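Local coordinates for protein AvmM (Streptomyces sp. NBRC 109436, PDB 7FE6) that catalyses macrocyclization in alchivemycin A biosynthesis through dehydration and Michael-type addition, at residues P56-N61 / G126-P131; A110-G115 / G173-V178; L62-S67 / V140-R145; K82-D87 / E134-H139; F156-M161 / N177-L182. One frame throughout, in Å; residues are numbered along the deposited sequence.

The five contacts lie in a fold of two facing sheets, consistent with a beta sandwich. Strand 57-66 supplies the first segments of contacts 1 and 3, whose centres lie about 23 Å apart on opposite sides of the chain's centre. In the same mixed sheet, strands 107-113 and 153-162 flank it and bring in contacts 2 and 5, which share N177 and V178 and have centres about 8 Å apart. Strand 135-144, in the facing sheet, carries contacts 3 and 4. Along the chain, contact 4 is nested inside the loop closed by contact 3, and contact 5 follows both. Contact 3 bridges the sheets through the core, while contact 4 includes E134 of the alchivemycin A pocket.

Contact 1 of 5, residues P56-N61 / G126-P131; sequences PDTGLN and GTVPLP
D57 OD1 accepts two N-H groups, a straight bond of 2.7 Å from V128 N (171° at the hydrogen) and a weak one of 3.2 Å from T58 N. The V128 donor stands above the carboxylate plane, 36° out of it. CG of D57 lies anti to the backbone N (chi1 -151°), which places it beside the T127 side chain. The second oxygen, D57 OD2, packs against the methyl T127 CG2 at 3.5 Å, the two side chains crossing at about a right angle.

The other polar end of V128 is taken by the next residue of the strand: T58 OG1 donates to V128 O over 2.9 Å, lying in the carbonyl plane. That hydroxyl also bonds Y47 OH, so strand 40-49 of the facing sheet joins the same cluster. On the other branch of the threonine, CG2 touches L130 CB at 3.7 Å, and L130 packs onward against Y47 and V136. P129 CA adds a CA-H...O contact to P56 O.

D57 and T58, consecutive residues, thus hold both the N-H and the C=O of one loop residue. The loop that leads into strand 135-144 is fastened here largely by side-chain-to-backbone bonds, which would probably make its course depend on the carboxylate and the hydroxyl.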
# COMPACT_ATOMS: atom_id res chain seq x y z
N PRO A 56 -17.50 14.27 -12.59
CA PRO A 56 -18.37 15.30 -11.99
C PRO A 56 -18.87 14.96 -10.60
O PRO A 56 -19.22 15.87 -9.84
CB PRO A 56 -19.52 15.41 -13.00
CG PRO A 56 -19.55 14.09 -13.70
CD PRO A 56 -18.11 13.64 -13.77
N ASP A 57 -18.96 13.68 -10.26
CA ASP A 57 -19.41 13.31 -8.93
C ASP A 57 -18.84 11.94 -8.61
O ASP A 57 -18.77 11.08 -9.49
CB ASP A 57 -20.94 13.33 -8.84
CG ASP A 57 -21.44 13.65 -7.43
OD1 ASP A 57 -20.59 13.86 -6.53
OD2 ASP A 57 -22.68 13.67 -7.24
N THR A 58 -18.37 11.76 -7.38
CA THR A 58 -17.73 10.51 -7.00
C THR A 58 -18.05 10.20 -5.56
O THR A 58 -18.23 11.10 -4.74
CB THR A 58 -16.22 10.56 -7.13
OG1 THR A 58 -15.73 11.55 -6.22
CG2 THR A 58 -15.76 10.87 -8.56
N GLY A 59 -18.04 8.90 -5.24
CA GLY A 59 -18.14 8.43 -3.87
C GLY A 59 -17.52 7.06 -3.74
O GLY A 59 -17.44 6.30 -4.70
N LEU A 60 -17.10 6.74 -2.51
CA LEU A 60 -16.45 5.47 -2.24
C LEU A 60 -17.45 4.38 -1.86
O LEU A 60 -18.39 4.60 -1.10
CB LEU A 60 -15.44 5.61 -1.09
CG LEU A 60 -14.73 4.29 -0.73
CD1 LEU A 60 -13.83 3.81 -1.86
CD2 LEU A 60 -14.03 4.27 0.63
N ASN A 61 -17.21 3.18 -2.39
CA ASN A 61 -17.86 1.96 -1.92
C ASN A 61 -16.82 1.06 -1.26
O ASN A 61 -15.64 1.06 -1.65
CB ASN A 61 -18.57 1.23 -3.06
CG ASN A 61 -19.60 2.11 -3.77
OD1 ASN A 61 -20.67 2.39 -3.23
ND2 ASN A 61 -19.27 2.57 -4.98
N GLY A 126 -23.50 19.53 -3.08
CA GLY A 126 -23.28 18.22 -2.52
C GLY A 126 -22.36 17.34 -3.34
O GLY A 126 -21.86 16.34 -2.83
N THR A 127 -22.11 17.71 -4.59
CA THR A 127 -21.27 16.89 -5.45
C THR A 127 -19.82 16.90 -4.99
O THR A 127 -19.32 17.87 -4.41
CB THR A 127 -21.35 17.40 -6.89
OG1 THR A 127 -21.03 18.80 -6.91
CG2 THR A 127 -22.73 17.16 -7.50
N VAL A 128 -19.14 15.79 -5.26
CA VAL A 128 -17.71 15.64 -5.00
C VAL A 128 -17.01 15.42 -6.33
O VAL A 128 -16.67 14.27 -6.66
CB VAL A 128 -17.44 14.48 -4.02
CG1 VAL A 128 -15.97 14.44 -3.63
CG2 VAL A 128 -18.28 14.63 -2.78
N PRO A 129 -16.75 16.47 -7.12
CA PRO A 129 -16.02 16.27 -8.38
C PRO A 129 -14.61 15.81 -8.06
O PRO A 129 -14.08 16.11 -6.99
CB PRO A 129 -16.02 17.66 -9.03
CG PRO A 129 -17.00 18.47 -8.25
CD PRO A 129 -17.06 17.89 -6.88
N LEU A 130 -13.99 15.05 -8.98
CA LEU A 130 -12.66 14.48 -8.75
C LEU A 130 -11.68 14.87 -9.86
O LEU A 130 -11.49 14.11 -10.83
CB LEU A 130 -12.72 12.96 -8.58
CG LEU A 130 -11.39 12.34 -8.11
CD1 LEU A 130 -11.09 12.70 -6.64
CD2 LEU A 130 -11.32 10.83 -8.33
N PRO A 131 -11.01 16.00 -9.74
CA PRO A 131 -10.03 16.40 -10.77
C PRO A 131 -8.78 15.54 -10.71
O PRO A 131 -8.50 14.85 -9.73
CB PRO A 131 -9.72 17.87 -10.43
CG PRO A 131 -10.77 18.28 -9.41
CD PRO A 131 -11.14 17.02 -8.69

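Contact 2 of 5, residues A110-G115 / G173-V178; sequences ACQLSG and GLFGNV
Strand 107-113, outermost of the mixed sheet within this chain, and the residue that follows it meet the loop leading into strand 178-189 through A110, Q112 and S114, with L174 and F175 packed against them. C111 and L113 point away from this loop, and L113 packs on L62, so the contact belongs to the outer face of the sheet.

The primary amide of Q112 is the centre. Its CG lies anti to the backbone N (chi1 -170°), and the chain runs on extended to the loop. There Q112 NE2 donates to G173 O at 2.5 Å, a value so short that the exact length is doubtful. On the same amide, OE1 accepts S114 OG at 2.7 Å, the hydroxyl tilted 19° from the carbonyl plane. OE1 also rests against F175: it touches CB at 3.4 Å and lies in the plane of the phenyl ring at its edge, near CD2, the amide and ring planes standing 63° apart.

At A110 the packing is mainly apolar. L174 spreads its two methyls over this residue, CD1 meeting A110 CB at 3.7 Å and CD2 meeting A110 O at 3.6 Å. F175 O takes a hydrogen bond from N61 ND2, which secures the loop to strand 57-66 as well.

The carbonyl G173 O favours nitrogen on its side of the Q112 amide, and the S114 bond to OE1 is consistent with this; with the short distance doubtful, the orientation is probable rather than certain.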
# COMPACT_ATOMS: atom_id res chain seq x y z
N ALA A 110 -21.67 -5.08 0.19
CA ALA A 110 -21.19 -3.85 -0.42
C ALA A 110 -21.84 -2.64 0.25
O ALA A 110 -23.07 -2.56 0.34
CB ALA A 110 -21.46 -3.85 -1.92
N CYS A 111 -21.02 -1.72 0.73
CA CYS A 111 -21.47 -0.56 1.50
C CYS A 111 -21.04 0.75 0.84
O CYS A 111 -19.88 0.92 0.46
CB CYS A 111 -20.92 -0.60 2.92
SG CYS A 111 -21.41 -2.04 3.79
N GLN A 112 -21.98 1.68 0.76
CA GLN A 112 -21.69 3.00 0.23
C GLN A 112 -21.17 3.91 1.34
O GLN A 112 -21.82 4.09 2.38
CB GLN A 112 -22.94 3.60 -0.42
CG GLN A 112 -22.67 4.87 -1.20
CD GLN A 112 -23.93 5.44 -1.86
OE1 GLN A 112 -24.00 6.64 -2.15
NE2 GLN A 112 -24.90 4.58 -2.15
N LEU A 113 -20.00 4.51 1.10
CA LEU A 113 -19.38 5.50 1.99
C LEU A 113 -19.18 6.83 1.25
O LEU A 113 -18.07 7.37 1.25
CB LEU A 113 -18.02 4.98 2.49
CG LEU A 113 -18.00 3.99 3.67
CD1 LEU A 113 -18.65 2.66 3.29
CD2 LEU A 113 -16.57 3.76 4.12
N SER A 114 -20.26 7.38 0.67
CA SER A 114 -20.16 8.57 -0.16
C SER A 114 -20.48 9.81 0.67
O SER A 114 -20.83 9.72 1.85
CB SER A 114 -21.13 8.50 -1.35
OG SER A 114 -22.51 8.56 -0.93
N GLY A 115 -20.34 10.97 0.05
CA GLY A 115 -20.77 12.20 0.67
C GLY A 115 -19.77 13.32 0.52
O GLY A 115 -18.61 13.11 0.13
N GLY A 173 -28.12 0.91 -3.85
CA GLY A 173 -27.40 1.04 -2.61
C GLY A 173 -26.01 1.61 -2.74
O GLY A 173 -25.50 2.19 -1.78
N LEU A 174 -25.37 1.47 -3.91
CA LEU A 174 -24.00 1.90 -4.10
C LEU A 174 -23.91 3.16 -4.97
O LEU A 174 -24.75 3.39 -5.85
CB LEU A 174 -23.17 0.79 -4.75
CG LEU A 174 -23.21 -0.59 -4.10
CD1 LEU A 174 -22.19 -1.51 -4.75
CD2 LEU A 174 -22.99 -0.49 -2.60
N PHE A 175 -22.83 3.91 -4.77
CA PHE A 175 -22.62 5.15 -5.52
C PHE A 175 -21.93 4.88 -6.85
O PHE A 175 -20.90 4.21 -6.90
CB PHE A 175 -21.79 6.16 -4.72
CG PHE A 175 -21.70 7.50 -5.40
CD1 PHE A 175 -20.73 7.74 -6.37
CD2 PHE A 175 -22.64 8.49 -5.12
CE1 PHE A 175 -20.68 8.96 -7.03
CE2 PHE A 175 -22.59 9.72 -5.76
CZ PHE A 175 -21.61 9.96 -6.72
N GLY A 176 -22.52 5.40 -7.93
CA GLY A 176 -21.86 5.44 -9.22
C GLY A 176 -22.54 4.66 -10.33
O GLY A 176 -23.32 3.73 -10.07
N ASN A 177 -22.29 5.06 -11.58
CA ASN A 177 -22.68 4.27 -12.73
C ASN A 177 -21.48 3.68 -13.46
O ASN A 177 -21.65 2.69 -14.19
CB ASN A 177 -23.53 5.10 -13.71
CG ASN A 177 -22.74 6.18 -14.41
OD1 ASN A 177 -21.77 6.71 -13.85
ND2 ASN A 177 -23.17 6.56 -15.61
N VAL A 178 -20.30 4.25 -13.30
CA VAL A 178 -19.05 3.62 -13.70
C VAL A 178 -18.14 3.58 -12.48
O VAL A 178 -18.37 4.30 -11.50
CB VAL A 178 -18.39 4.35 -14.88
CG1 VAL A 178 -19.32 4.32 -16.10
CG2 VAL A 178 -18.05 5.76 -14.48

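Contact 3 of 5, residues L62-S67 / V140-R145; sequences LVIWFS and VRLAFR
Four apolar pairs meet tip to tip across the interior, with no hydrogen bond between the two segments. At one end L62 CD2 approaches V140 CG1 at 4.2 Å. Next along, I64 uses both branches: CD1 meets L142 CD1 at 4.1 Å, while CG2, anti to the backbone N, reaches F144. This methyl, I64 CG2, sits in the plane of the F144 ring, at the edge, 3.8 Å from CZ. F66 ends the row with its CZ 3.8 Å from F144 CE1. The two rings meet obliquely, their planes 40° apart and their centroids separated by 5.8 Å.

Neighbouring residues hold this first shell in place. I155 of strand 153-162 packs on both L62 and L142, V45 of strand 40-49 on L62 and V140, and L72 on I64 and F66. Beyond them the backbone of 62-66 is bonded within its own sheet, L62 to C111 and V63 to F156. Behind the other strand lies a second subunit, against whose L196 A143 packs.

Strand segments 62-66 and 140-144 run nearly parallel, 19° apart in direction, with 12.0 Å between their axes. That spacing is filled by aliphatic and aromatic side chains drawn from two separate sheets and meeting at their tips, the construction of a beta sandwich core.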
# COMPACT_ATOMS: atom_id res chain seq x y z
N LEU A 62 -17.26 0.33 -0.24
CA LEU A 62 -16.43 -0.58 0.54
C LEU A 62 -17.13 -1.93 0.59
O LEU A 62 -18.33 -2.00 0.89
CB LEU A 62 -16.21 -0.05 1.96
CG LEU A 62 -14.85 -0.13 2.64
CD1 LEU A 62 -13.78 0.64 1.89
CD2 LEU A 62 -15.02 0.44 4.01
N VAL A 63 -16.42 -3.01 0.26
CA VAL A 63 -17.02 -4.34 0.24
C VAL A 63 -16.35 -5.21 1.29
O VAL A 63 -15.12 -5.30 1.34
CB VAL A 63 -16.91 -4.99 -1.15
CG1 VAL A 63 -17.59 -6.32 -1.14
CG2 VAL A 63 -17.53 -4.09 -2.18
N ILE A 64 -17.16 -5.83 2.14
CA ILE A 64 -16.65 -6.78 3.12
C ILE A 64 -17.05 -8.17 2.65
O ILE A 64 -18.21 -8.40 2.31
CB ILE A 64 -17.17 -6.49 4.53
CG1 ILE A 64 -16.79 -5.06 4.93
CG2 ILE A 64 -16.58 -7.53 5.50
CD1 ILE A 64 -17.20 -4.67 6.33
N TRP A 65 -16.08 -9.08 2.59
CA TRP A 65 -16.24 -10.39 1.97
C TRP A 65 -15.68 -11.46 2.90
O TRP A 65 -14.56 -11.32 3.41
CB TRP A 65 -15.53 -10.44 0.62
CG TRP A 65 -15.47 -11.83 -0.03
CD1 TRP A 65 -16.53 -12.59 -0.44
CD2 TRP A 65 -14.29 -12.56 -0.41
NE1 TRP A 65 -16.08 -13.76 -1.02
CE2 TRP A 65 -14.71 -13.76 -1.02
CE3 TRP A 65 -12.91 -12.31 -0.29
CZ2 TRP A 65 -13.82 -14.71 -1.50
CZ3 TRP A 65 -12.02 -13.26 -0.76
CH2 TRP A 65 -12.48 -14.45 -1.36
N PHE A 66 -16.46 -12.50 3.13
CA PHE A 66 -15.99 -13.71 3.81
C PHE A 66 -15.93 -14.84 2.80
O PHE A 66 -16.95 -15.16 2.17
CB PHE A 66 -16.90 -14.10 4.98
CG PHE A 66 -16.81 -13.17 6.18
CD1 PHE A 66 -15.94 -12.09 6.19
CD2 PHE A 66 -17.61 -13.39 7.30
CE1 PHE A 66 -15.87 -11.25 7.30
CE2 PHE A 66 -17.53 -12.55 8.41
CZ PHE A 66 -16.66 -11.48 8.41
N SER A 67 -14.76 -15.44 2.64
CA SER A 67 -14.60 -16.51 1.67
C SER A 67 -15.07 -17.86 2.20
O SER A 67 -15.24 -18.79 1.41
CB SER A 67 -13.14 -16.62 1.26
OG SER A 67 -12.42 -17.23 2.30
N VAL A 140 -12.35 5.33 8.47
CA VAL A 140 -13.34 4.29 8.67
C VAL A 140 -13.14 3.61 10.03
O VAL A 140 -12.03 3.15 10.33
CB VAL A 140 -13.28 3.23 7.56
CG1 VAL A 140 -14.42 2.26 7.73
CG2 VAL A 140 -13.33 3.85 6.22
N ARG A 141 -14.21 3.50 10.81
CA ARG A 141 -14.19 2.77 12.07
C ARG A 141 -15.06 1.53 11.92
O ARG A 141 -16.26 1.62 11.60
CB ARG A 141 -14.66 3.64 13.23
CG ARG A 141 -13.66 4.68 13.66
CD ARG A 141 -14.29 5.74 14.57
NE ARG A 141 -13.32 6.74 14.99
CZ ARG A 141 -13.61 7.94 15.46
NH1 ARG A 141 -14.88 8.35 15.58
NH2 ARG A 141 -12.63 8.78 15.79
N LEU A 142 -14.46 0.36 12.20
CA LEU A 142 -15.06 -0.92 11.89
C LEU A 142 -14.91 -1.85 13.08
O LEU A 142 -13.85 -1.88 13.72
CB LEU A 142 -14.42 -1.55 10.67
CG LEU A 142 -14.91 -2.94 10.26
CD1 LEU A 142 -16.40 -2.90 9.96
CD2 LEU A 142 -14.13 -3.43 9.07
N ALA A 143 -15.98 -2.58 13.37
CA ALA A 143 -16.00 -3.56 14.44
C ALA A 143 -16.95 -4.68 14.03
O ALA A 143 -18.09 -4.41 13.65
CB ALA A 143 -16.43 -2.93 15.77
N PHE A 144 -16.48 -5.92 14.10
CA PHE A 144 -17.37 -7.05 13.94
C PHE A 144 -17.86 -7.50 15.30
O PHE A 144 -17.16 -7.38 16.30
CB PHE A 144 -16.68 -8.21 13.23
CG PHE A 144 -16.30 -7.89 11.83
CD1 PHE A 144 -17.20 -8.13 10.78
CD2 PHE A 144 -15.07 -7.33 11.54
CE1 PHE A 144 -16.85 -7.82 9.48
CE2 PHE A 144 -14.72 -7.02 10.24
CZ PHE A 144 -15.60 -7.27 9.21
N ARG A 145 -19.10 -8.00 15.33
CA ARG A 145 -19.62 -8.45 16.60
C ARG A 145 -18.79 -9.63 17.09
O ARG A 145 -18.21 -10.38 16.30
CB ARG A 145 -21.10 -8.84 16.47
CG ARG A 145 -21.36 -10.04 15.57
CD ARG A 145 -22.84 -10.44 15.58
NE ARG A 145 -23.09 -11.68 14.84
CZ ARG A 145 -22.80 -12.89 15.30
NH1 ARG A 145 -22.22 -13.02 16.49
NH2 ARG A 145 -23.06 -13.96 14.58

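Contact 4 of 5, residues K82-D87 / E134-H139; sequences KVSRAD and ESVTAH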
# COMPACT_ATOMS: atom_id res chain seq x y z
N LYS A 82 -16.03 8.95 7.77
CA LYS A 82 -15.91 10.40 7.73
C LYS A 82 -15.15 10.72 6.45
O LYS A 82 -14.05 10.21 6.25
CB LYS A 82 -15.17 10.89 8.97
CG LYS A 82 -14.44 12.20 8.89
CD LYS A 82 -13.26 12.14 9.86
CE LYS A 82 -12.99 13.45 10.52
NZ LYS A 82 -12.72 14.54 9.53
N VAL A 83 -15.76 11.53 5.58
CA VAL A 83 -15.18 11.85 4.28
C VAL A 83 -14.28 13.06 4.44
O VAL A 83 -14.77 14.19 4.58
CB VAL A 83 -16.26 12.09 3.22
CG1 VAL A 83 -15.61 12.29 1.88
CG2 VAL A 83 -17.21 10.91 3.16
N SER A 84 -12.96 12.83 4.41
CA SER A 84 -11.97 13.89 4.56
C SER A 84 -12.25 14.72 5.81
O SER A 84 -12.32 14.17 6.92
CB SER A 84 -11.96 14.79 3.32
OG SER A 84 -11.54 14.03 2.21
N ARG A 85 -12.47 16.03 5.65
CA ARG A 85 -12.66 16.90 6.81
C ARG A 85 -14.14 17.10 7.22
O ARG A 85 -14.42 17.91 8.11
CB ARG A 85 -11.94 18.23 6.59
CG ARG A 85 -12.58 19.25 5.66
CD ARG A 85 -11.65 20.47 5.51
NE ARG A 85 -12.22 21.46 4.59
CZ ARG A 85 -11.54 22.41 3.93
NH1 ARG A 85 -10.21 22.53 4.10
NH2 ARG A 85 -12.20 23.26 3.13
N ALA A 86 -15.09 16.39 6.60
CA ALA A 86 -16.45 16.40 7.10
C ALA A 86 -16.53 15.61 8.41
O ALA A 86 -15.55 15.02 8.88
CB ALA A 86 -17.41 15.82 6.07
N ASP A 87 -17.72 15.55 8.98
CA ASP A 87 -17.95 14.92 10.28
C ASP A 87 -18.18 13.41 10.18
O ASP A 87 -18.58 12.88 9.14
CB ASP A 87 -19.15 15.60 10.94
CG ASP A 87 -18.78 16.94 11.52
OD1 ASP A 87 -17.57 17.28 11.49
OD2 ASP A 87 -19.69 17.64 11.99
N GLU A 134 -6.27 14.69 -7.81
CA GLU A 134 -6.94 14.91 -6.54
C GLU A 134 -7.39 13.58 -5.92
O GLU A 134 -7.48 12.53 -6.58
CB GLU A 134 -8.14 15.84 -6.71
CG GLU A 134 -7.84 17.21 -7.31
CD GLU A 134 -7.05 18.12 -6.40
OE1 GLU A 134 -6.97 17.88 -5.18
OE2 GLU A 134 -6.54 19.13 -6.92
N SER A 135 -7.76 13.65 -4.64
CA SER A 135 -8.13 12.43 -3.93
C SER A 135 -9.16 12.75 -2.86
O SER A 135 -9.24 13.88 -2.38
CB SER A 135 -6.89 11.73 -3.32
OG SER A 135 -6.50 12.33 -2.10
N VAL A 136 -9.95 11.72 -2.51
CA VAL A 136 -10.97 11.78 -1.47
C VAL A 136 -10.69 10.65 -0.47
O VAL A 136 -10.44 9.51 -0.88
CB VAL A 136 -12.40 11.63 -2.05
CG1 VAL A 136 -13.45 11.49 -0.94
CG2 VAL A 136 -12.74 12.80 -2.98
N THR A 137 -10.76 10.97 0.82
CA THR A 137 -10.45 10.01 1.87
C THR A 137 -11.70 9.71 2.67
O THR A 137 -12.47 10.62 3.00
CB THR A 137 -9.38 10.56 2.83
OG1 THR A 137 -8.10 10.66 2.18
CG2 THR A 137 -9.26 9.70 4.10
N ALA A 138 -11.88 8.44 3.03
CA ALA A 138 -12.79 8.04 4.08
C ALA A 138 -11.93 7.55 5.24
O ALA A 138 -11.07 6.68 5.05
CB ALA A 138 -13.77 6.96 3.62
N HIS A 139 -12.12 8.13 6.41
CA HIS A 139 -11.63 7.53 7.64
C HIS A 139 -12.72 6.56 8.12
O HIS A 139 -13.90 6.92 8.13
CB HIS A 139 -11.35 8.61 8.68
CG HIS A 139 -10.31 9.61 8.26
ND1 HIS A 139 -8.99 9.53 8.67
CD2 HIS A 139 -10.39 10.69 7.45
CE1 HIS A 139 -8.31 10.54 8.14
NE2 HIS A 139 -9.14 11.26 7.40
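Strand 135-144 pairs antiparallel with the end of strand 77-83, V83 lying opposite A138 and K82 opposite H139, where a type II' beta turn, V83 to A86, begins. At the start of the segment E134 touches the bound alchivemycin A, and S135 OG bonds Q184 of the second subunit. V136 is the first to pack, its CG1 meeting V83 CG1 at 3.6 Å as the two side chains cross at a slant.

T137 holds the corner of the turn. Its O accepts S84 N at 2.7 Å, and its N gives a long, weak bond of 3.5 Å to S84 OG; its own hydroxyl is bonded to S186 of the second subunit. A138 and V83 form a non-hydrogen-bonded pair.

H139 then makes the hydrogen-bonded pair with K82, H139 N to K82 O at 2.8 Å and K82 N to H139 O at 3.0 Å. The two side chains lie side by side, pointing the same way, with K82 CD 4.0 Å from H139 CD2. The lysine chain bends at its third and fourth torsions back over the turn, and K82 NZ donates to S84 O at 2.7 Å and to A86 O at 2.9 Å. An alanine in place of K82 would probably leave S84 O and A86 O without their ammonium donor and open a gap beside the H139 ring. The imidazole itself reaches across the subunit interface, where H139 NE2 bonds H152 ND1 of the second subunit.

Contact 5 of 5, residues F156-M161 / N177-L182; sequences FALPGM and NVFGRL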
# COMPACT_ATOMS: atom_id res chain seq x y z
N PHE A 156 -12.62 -4.50 0.44
CA PHE A 156 -12.35 -4.06 -0.92
C PHE A 156 -12.84 -2.63 -1.12
O PHE A 156 -13.92 -2.26 -0.66
CB PHE A 156 -13.02 -4.94 -1.96
CG PHE A 156 -12.49 -6.35 -2.00
CD1 PHE A 156 -12.90 -7.30 -1.05
CD2 PHE A 156 -11.59 -6.74 -3.01
CE1 PHE A 156 -12.45 -8.59 -1.10
CE2 PHE A 156 -11.12 -8.02 -3.07
CZ PHE A 156 -11.55 -8.96 -2.11
N ALA A 157 -12.00 -1.83 -1.77
CA ALA A 157 -12.34 -0.45 -2.09
C ALA A 157 -12.77 -0.38 -3.55
O ALA A 157 -12.02 -0.76 -4.45
CB ALA A 157 -11.15 0.46 -1.82
N LEU A 158 -13.98 0.12 -3.78
CA LEU A 158 -14.54 0.22 -5.12
C LEU A 158 -14.96 1.67 -5.33
O LEU A 158 -16.07 2.06 -4.92
CB LEU A 158 -15.73 -0.71 -5.31
CG LEU A 158 -16.50 -0.55 -6.63
CD1 LEU A 158 -15.68 -1.05 -7.84
CD2 LEU A 158 -17.86 -1.22 -6.55
N PRO A 159 -14.10 2.49 -5.93
CA PRO A 159 -14.48 3.88 -6.21
C PRO A 159 -15.63 3.93 -7.22
O PRO A 159 -15.59 3.26 -8.26
CB PRO A 159 -13.20 4.49 -6.77
CG PRO A 159 -12.10 3.55 -6.33
CD PRO A 159 -12.72 2.21 -6.34
N GLY A 160 -16.66 4.69 -6.89
CA GLY A 160 -17.80 4.92 -7.79
C GLY A 160 -17.81 6.34 -8.32
O GLY A 160 -17.58 7.31 -7.58
N MET A 161 -18.05 6.47 -9.62
CA MET A 161 -18.20 7.78 -10.22
C MET A 161 -19.40 7.80 -11.16
O MET A 161 -19.85 6.78 -11.69
CB MET A 161 -16.94 8.23 -10.97
CG MET A 161 -16.27 7.15 -11.83
SD MET A 161 -15.06 6.13 -10.96
CE MET A 161 -14.90 7.01 -9.43
N ASN A 177 -22.29 5.06 -11.58
CA ASN A 177 -22.68 4.27 -12.73
C ASN A 177 -21.48 3.68 -13.46
O ASN A 177 -21.65 2.69 -14.19
CB ASN A 177 -23.53 5.10 -13.71
CG ASN A 177 -22.74 6.18 -14.41
OD1 ASN A 177 -21.77 6.71 -13.85
ND2 ASN A 177 -23.17 6.56 -15.61
N VAL A 178 -20.30 4.25 -13.30
CA VAL A 178 -19.05 3.62 -13.70
C VAL A 178 -18.14 3.58 -12.48
O VAL A 178 -18.37 4.30 -11.50
CB VAL A 178 -18.39 4.35 -14.88
CG1 VAL A 178 -19.32 4.32 -16.10
CG2 VAL A 178 -18.05 5.76 -14.48
N PHE A 179 -17.10 2.75 -12.55
CA PHE A 179 -16.35 2.42 -11.34
C PHE A 179 -14.85 2.46 -11.59
O PHE A 179 -14.37 2.49 -12.72
CB PHE A 179 -16.77 1.04 -10.79
CG PHE A 179 -18.22 0.96 -10.47
CD1 PHE A 179 -18.70 1.39 -9.25
CD2 PHE A 179 -19.13 0.50 -11.42
CE1 PHE A 179 -20.06 1.34 -8.96
CE2 PHE A 179 -20.49 0.45 -11.15
CZ PHE A 179 -20.96 0.87 -9.92
N GLY A 180 -14.10 2.51 -10.48
CA GLY A 180 -12.66 2.53 -10.52
C GLY A 180 -12.04 1.16 -10.30
O GLY A 180 -12.71 0.12 -10.31
N ARG A 181 -10.73 1.17 -10.09
CA ARG A 181 -9.94 -0.04 -9.92
C ARG A 181 -10.12 -0.59 -8.51
O ARG A 181 -9.93 0.13 -7.53
CB ARG A 181 -8.47 0.27 -10.18
CG ARG A 181 -7.58 -0.95 -10.33
CD ARG A 181 -6.13 -0.58 -10.45
NE ARG A 181 -5.53 -0.25 -9.17
CZ ARG A 181 -4.22 -0.31 -8.91
NH1 ARG A 181 -3.37 -0.70 -9.86
NH2 ARG A 181 -3.75 0.01 -7.71
N LEU A 182 -10.53 -1.85 -8.40
CA LEU A 182 -10.74 -2.46 -7.10
C LEU A 182 -9.42 -2.62 -6.36
O LEU A 182 -8.44 -3.09 -6.93
CB LEU A 182 -11.40 -3.82 -7.26
CG LEU A 182 -12.03 -4.52 -6.05
CD1 LEU A 182 -13.15 -3.69 -5.44
CD2 LEU A 182 -12.58 -5.86 -6.48
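L158 lays both methyls against F179: CD1 touches CB of the phenylalanine at 3.8 Å, and CD2 meets ring atom CD1, also at 3.8 Å. CG of L158 lies anti to the backbone N (chi1 173°), which places it beside that ring. An alanine here would probably open a gap against F179 and give its ring more freedom to turn, although the remaining CB could still meet L182.

L182 packs beside the strand, CD1 against A157 O at 3.3 Å and against F156 CB. Its backbone O bonds R50 of the third subunit; R50 is one of the residues of the alchivemycin A pocket. On the other face of the sheet M161 packs its CG on V178 CG2, and its bent chain carries SD to the F179-G180 peptide, 3.8 Å from G180 N.

The backbones are joined by G180 N to P159 O and by M161 N to V178 O, the latter 2.9 Å and nearly straight. M161 O in turn accepts two donors, V178 N nearly along the C=O axis and N177 N from above the carbonyl plane, each at 3.0 Å. N177 OD1 takes D163 N, fixing that side chain beside the strand end. Two consecutive residues facing one M161 make a classic beta bulge, here at the start of strand 178-189 in an antiparallel pairing.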